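Local coordinates for protein putative Zn-dependent Alcohol Dehydrogenase (PDB 3IV6) that binds S-adenosylmethionine in a Rossmann-like domain and is probably a methyltransferase despite its name as a putative zinc-dependent alcohol dehydrogenase, at residues I6-A11 / T125-R130; R118-F123 / R130-M135. All coordinates share one frame; numbering follows the deposited sequence.

Contact 1: residues I6-A11 / T125-R130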
# COMPACT_ATOMS: atom_id res chain seq x y z
N ILE A 6 -10.36 11.90 10.49
CA ILE A 6 -10.87 11.68 11.85
C ILE A 6 -11.05 10.18 12.11
O ILE A 6 -10.70 9.67 13.19
CB ILE A 6 -12.22 12.41 12.08
CG1 ILE A 6 -12.20 13.82 11.48
CG2 ILE A 6 -12.56 12.47 13.57
CD1 ILE A 6 -13.53 14.54 11.58
N THR A 7 -11.59 9.49 11.10
CA THR A 7 -11.75 8.04 11.13
C THR A 7 -10.43 7.26 10.86
O THR A 7 -10.27 6.12 11.30
CB THR A 7 -12.83 7.58 10.13
OG1 THR A 7 -12.24 7.41 8.84
CG2 THR A 7 -13.92 8.63 10.03
N ASN A 8 -9.51 7.91 10.14
CA ASN A 8 -8.22 7.32 9.81
C ASN A 8 -7.04 8.27 9.92
O ASN A 8 -6.65 8.92 8.97
CB ASN A 8 -8.25 6.72 8.40
CG ASN A 8 -7.19 5.67 8.20
OD1 ASN A 8 -6.21 5.61 8.94
ND2 ASN A 8 -7.39 4.82 7.20
N SER A 9 -6.45 8.32 11.10
CA SER A 9 -5.36 9.24 11.38
C SER A 9 -4.06 8.88 10.67
O SER A 9 -3.08 9.62 10.77
CB SER A 9 -5.11 9.31 12.89
OG SER A 9 -4.95 8.01 13.44
N LYS A 10 -4.03 7.74 9.99
CA LYS A 10 -2.85 7.38 9.20
C LYS A 10 -2.66 8.36 8.05
O LYS A 10 -1.53 8.65 7.67
CB LYS A 10 -2.91 5.96 8.68
CG LYS A 10 -2.75 4.94 9.76
CD LYS A 10 -2.73 3.52 9.21
CE LYS A 10 -2.21 2.57 10.26
NZ LYS A 10 -1.94 1.20 9.77
N ALA A 11 -3.76 8.91 7.52
CA ALA A 11 -3.62 9.87 6.45
C ALA A 11 -2.70 11.04 6.86
O ALA A 11 -1.96 11.58 6.03
CB ALA A 11 -4.97 10.36 5.95
N THR A 125 -3.77 -6.40 10.12
CA THR A 125 -4.48 -7.51 9.50
C THR A 125 -5.97 -7.23 9.25
O THR A 125 -6.44 -7.43 8.14
CB THR A 125 -4.31 -8.76 10.32
OG1 THR A 125 -2.92 -8.93 10.59
CG2 THR A 125 -4.82 -9.95 9.56
N GLU A 126 -6.72 -6.79 10.26
CA GLU A 126 -8.11 -6.42 10.02
C GLU A 126 -8.28 -5.23 9.06
O GLU A 126 -9.27 -5.14 8.33
CB GLU A 126 -8.85 -6.14 11.33
CG GLU A 126 -8.32 -4.94 12.10
CD GLU A 126 -9.08 -3.63 11.82
OE1 GLU A 126 -10.08 -3.65 11.07
OE2 GLU A 126 -8.67 -2.57 12.37
N GLU A 127 -7.33 -4.30 9.05
CA GLU A 127 -7.37 -3.24 8.07
C GLU A 127 -7.16 -3.83 6.64
O GLU A 127 -7.89 -3.52 5.69
CB GLU A 127 -6.29 -2.21 8.36
CG GLU A 127 -6.67 -1.04 9.18
CD GLU A 127 -5.65 0.12 9.04
OE1 GLU A 127 -4.44 -0.11 9.26
OE2 GLU A 127 -6.07 1.27 8.70
N ALA A 128 -6.15 -4.69 6.49
CA ALA A 128 -5.90 -5.33 5.20
C ALA A 128 -7.09 -6.15 4.70
O ALA A 128 -7.37 -6.16 3.50
CB ALA A 128 -4.61 -6.16 5.21
N ARG A 129 -7.78 -6.83 5.60
CA ARG A 129 -9.00 -7.56 5.20
C ARG A 129 -10.01 -6.59 4.59
O ARG A 129 -10.41 -6.75 3.46
CB ARG A 129 -9.63 -8.35 6.36
CG ARG A 129 -8.79 -9.47 6.87
CD ARG A 129 -9.32 -9.94 8.17
NE ARG A 129 -8.45 -10.93 8.79
CZ ARG A 129 -8.43 -11.18 10.10
NH1 ARG A 129 -9.25 -10.50 10.91
NH2 ARG A 129 -7.61 -12.09 10.60
N ARG A 130 -10.40 -5.56 5.33
CA ARG A 130 -11.28 -4.53 4.79
C ARG A 130 -10.80 -3.96 3.43
O ARG A 130 -11.59 -3.75 2.51
CB ARG A 130 -11.49 -3.42 5.82
CG ARG A 130 -12.50 -3.77 6.90
CD ARG A 130 -12.87 -2.57 7.74
NE ARG A 130 -11.80 -2.23 8.68
CZ ARG A 130 -11.16 -1.06 8.73
NH1 ARG A 130 -11.48 -0.07 7.90
NH2 ARG A 130 -10.21 -0.90 9.63
O HOH W 1 -5.27 2.85 6.58
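N8 and E127 mark the closest backbone approach between the loop 6-11 and the first turns of helix 125-139, and their CA atoms are still 10.7 Å apart. Long side chains must therefore span the distance. K10 and E127 do so from opposite directions. K10 NZ donates to E127 OE1 at 2.9 Å, a salt bridge that uses the syn lone pair of that oxygen. The K10 chain is extended beyond CG, with chi2 at -176°, and this carries the ammonium across to the carboxylate. K10 NZ also donates to the backbone oxygens of K213 and R122, so one charged group ties three parts of the chain together.

The second oxygen of E127 faces N8. N8 ND2 and E127 OE2 are 4.1 Å apart and do not bond directly. A water fills the step: it accepts from N8 ND2 at 3.0 Å and donates to E127 OE2 at 2.8 Å. N8 ND2 also donates to D98, a residue that binds S-adenosylmethionine, and N8 itself touches the ligand. The other end of the amide is held from within the loop. K10 N donates to N8 OD1 at 3.2 Å, a capping bond in the type I turn from N8 to A11 that leads into helix 11-15.

Each carboxylate oxygen of E127 thus has its own partner from the loop, one charged and one through water. The ammonium nearby probably favours the ionised form of E127, and the polar links join the N-terminal loop at the cofactor pocket to the helix.

Contact 2: residues R118-F123 / R130-M135. With SAM (S-adenosylmethionine), chain E.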
# COMPACT_ATOMS: atom_id res chain seq x y z
N ARG A 118 2.51 -2.61 -2.61
CA ARG A 118 2.95 -2.64 -1.22
C ARG A 118 2.10 -1.77 -0.28
O ARG A 118 2.57 -1.27 0.76
CB ARG A 118 4.44 -2.31 -1.14
CG ARG A 118 5.32 -3.50 -1.51
CD ARG A 118 6.80 -3.13 -1.64
NE ARG A 118 7.17 -2.46 -2.89
CZ ARG A 118 8.40 -1.98 -3.12
NH1 ARG A 118 9.32 -2.09 -2.19
NH2 ARG A 118 8.72 -1.37 -4.28
N LEU A 119 0.84 -1.63 -0.64
CA LEU A 119 -0.12 -0.84 0.12
C LEU A 119 -0.60 -1.64 1.32
O LEU A 119 -0.94 -1.11 2.36
CB LEU A 119 -1.29 -0.52 -0.77
CG LEU A 119 -2.53 -0.01 -0.08
CD1 LEU A 119 -2.22 1.32 0.60
CD2 LEU A 119 -3.68 0.10 -1.07
N ILE A 120 -0.62 -2.95 1.17
CA ILE A 120 -1.11 -3.85 2.19
C ILE A 120 -0.15 -3.83 3.37
O ILE A 120 -0.52 -4.15 4.49
CB ILE A 120 -1.32 -5.29 1.60
CG1 ILE A 120 -2.65 -5.38 0.84
CG2 ILE A 120 -1.35 -6.37 2.70
CD1 ILE A 120 -2.58 -6.41 -0.24
N ASN A 121 1.09 -3.43 3.11
CA ASN A 121 2.10 -3.40 4.14
C ASN A 121 1.81 -2.21 5.09
O ASN A 121 2.33 -2.15 6.21
CB ASN A 121 3.48 -3.28 3.49
CG ASN A 121 3.98 -4.59 2.89
OD1 ASN A 121 4.04 -4.76 1.66
ND2 ASN A 121 4.36 -5.52 3.75
N ARG A 122 0.98 -1.28 4.62
CA ARG A 122 0.58 -0.14 5.40
C ARG A 122 -0.64 -0.43 6.25
O ARG A 122 -1.20 0.50 6.85
CB ARG A 122 0.29 1.07 4.50
CG ARG A 122 1.52 1.65 3.78
CD ARG A 122 2.78 1.51 4.66
NE ARG A 122 3.87 0.96 3.87
CZ ARG A 122 4.70 0.00 4.27
NH1 ARG A 122 4.61 -0.52 5.47
NH2 ARG A 122 5.63 -0.42 3.45
N PHE A 123 -1.02 -1.70 6.32
CA PHE A 123 -2.16 -2.12 7.13
C PHE A 123 -1.84 -3.06 8.28
O PHE A 123 -0.82 -3.75 8.32
CB PHE A 123 -3.25 -2.79 6.26
CG PHE A 123 -3.73 -1.96 5.10
CD1 PHE A 123 -3.93 -0.58 5.24
CD2 PHE A 123 -4.00 -2.56 3.87
CE1 PHE A 123 -4.35 0.20 4.19
CE2 PHE A 123 -4.45 -1.79 2.79
CZ PHE A 123 -4.62 -0.37 2.97
N ARG A 130 -10.40 -5.56 5.33
CA ARG A 130 -11.28 -4.53 4.79
C ARG A 130 -10.80 -3.96 3.43
O ARG A 130 -11.59 -3.75 2.51
CB ARG A 130 -11.49 -3.42 5.82
CG ARG A 130 -12.50 -3.77 6.90
CD ARG A 130 -12.87 -2.57 7.74
NE ARG A 130 -11.80 -2.23 8.68
CZ ARG A 130 -11.16 -1.06 8.73
NH1 ARG A 130 -11.48 -0.07 7.90
NH2 ARG A 130 -10.21 -0.90 9.63
N ALA A 131 -9.50 -3.69 3.32
CA ALA A 131 -8.95 -3.19 2.07
C ALA A 131 -9.22 -4.13 0.90
O ALA A 131 -9.73 -3.70 -0.13
CB ALA A 131 -7.46 -2.92 2.21
N CYS A 132 -8.88 -5.41 1.05
CA CYS A 132 -9.03 -6.38 -0.04
C CYS A 132 -10.46 -6.44 -0.53
O CYS A 132 -10.69 -6.36 -1.71
CB CYS A 132 -8.48 -7.77 0.34
SG CYS A 132 -6.66 -7.67 0.57
N LEU A 133 -11.41 -6.55 0.40
CA LEU A 133 -12.84 -6.35 0.11
C LEU A 133 -13.11 -5.07 -0.73
O LEU A 133 -13.81 -5.12 -1.73
CB LEU A 133 -13.64 -6.33 1.41
CG LEU A 133 -15.15 -6.61 1.35
CD1 LEU A 133 -15.49 -7.80 0.44
CD2 LEU A 133 -15.69 -6.87 2.73
N GLY A 134 -12.55 -3.93 -0.33
CA GLY A 134 -12.68 -2.73 -1.11
C GLY A 134 -12.15 -2.86 -2.53
O GLY A 134 -12.73 -2.34 -3.47
N MSE A 135 -11.02 -3.53 -2.71
CA MSE A 135 -10.46 -3.64 -4.05
C MSE A 135 -11.38 -4.51 -4.92
O MSE A 135 -11.64 -4.22 -6.11
CB MSE A 135 -9.07 -4.25 -3.98
CG MSE A 135 -8.04 -3.45 -3.21
SE MSE A 135 -6.37 -4.44 -2.83
CE MSE A 135 -5.73 -3.39 -1.31
N SAM E . 4.08 4.13 -1.53
CA SAM E . 4.67 2.88 -1.95
C SAM E . 4.70 2.78 -3.46
O SAM E . 4.26 3.65 -4.22
OXT SAM E . 5.22 1.78 -3.91
CB SAM E . 3.98 1.69 -1.30
CG SAM E . 3.02 2.02 -0.15
SD SAM E . 1.34 2.58 -0.61
CE SAM E . 1.42 2.72 -2.42
C5' SAM E . 1.26 4.27 0.06
C4' SAM E . 0.29 5.26 -0.58
O4' SAM E . -1.04 4.82 -0.38
C3' SAM E . 0.36 6.64 0.05
O3' SAM E . 0.15 7.57 -0.99
C2' SAM E . -0.85 6.71 0.97
O2' SAM E . -1.40 8.01 1.02
C1' SAM E . -1.83 5.76 0.31
N9 SAM E . -2.65 5.06 1.31
C8 SAM E . -2.19 4.44 2.45
N7 SAM E . -3.25 3.92 3.12
C5 SAM E . -4.40 4.20 2.44
C6 SAM E . -5.75 3.90 2.69
N6 SAM E . -6.16 3.23 3.77
N1 SAM E . -6.69 4.35 1.79
C2 SAM E . -6.29 5.09 0.69
N3 SAM E . -4.97 5.37 0.43
C4 SAM E . -4.03 4.93 1.30
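The F123 ring meets helix 125-139 at its CE2 side, where it touches the methyl of A131. CE2 and A131 CB are 3.3 Å apart, and the methyl approaches the ring obliquely. On one face of the ring lies the backbone oxygen of L119, 3.5 Å above the plane and over its centre. The ring edge is turned to the cofactor, where F123 CE1 lies 3.6 Å from N6 of S-adenosylmethionine, near the ring plane. F123 CG stands anti to its own carbonyl carbon, chi1 -55°, and this places the ring where CE2 touches the helix and CE1 the adenine amino group. I99 touches the ring as well. With F123 cut back to an alanine, the methyl of A131 and the edge of the adenine at N6 would probably both lose their packing partner.

The segment 118-123 is the loop after strand 113-117, the fourth strand along the chain in a Rossmann-like sheet of the kind found in class I methyltransferases. Its short 3-10 turn, 120-122, leads on to helix 125-139.

L119 works on two sides. Its CD1 lies 3.6 Å from SAM C8, at the five-membered ring of the adenine. Its other methyl, CD2, is 4.1 Å from CE of M135, a selenomethionine, and the two side chains slide past each other in opposite directions. The M135 chain is extended beyond CG, chi2 168°, which carries its terminal methyl from the helix to the loop. The same CE lies 4.3 Å from I120 CG1. Further along that side chain, I120 CD1 packs against C132 SG. Strand 143-149 lines this apolar layer, with A146 and V148 touching I120 and V144 touching M135.

The centres of contacts 1 and 2 lie about 9 Å apart. Both use helix 125-139: contact 1 takes its first turns, contact 2 the following ones, and R130 belongs to both. Along the chain the segments alternate, in the order 6-11, 118-123, 125-130, 130-135. The helix that follows the loop after strand 113-117 comes back to the N-terminal loop. The contacts also touch: A128 CB packs on I120 CG2 at 4.1 Å. Contact 1 is polar and partly buried, contact 2 apolar and buried. Contact 1 holds one residue of the S-adenosylmethionine pocket and contact 2 holds three, so one helix backs two separate loops that line it.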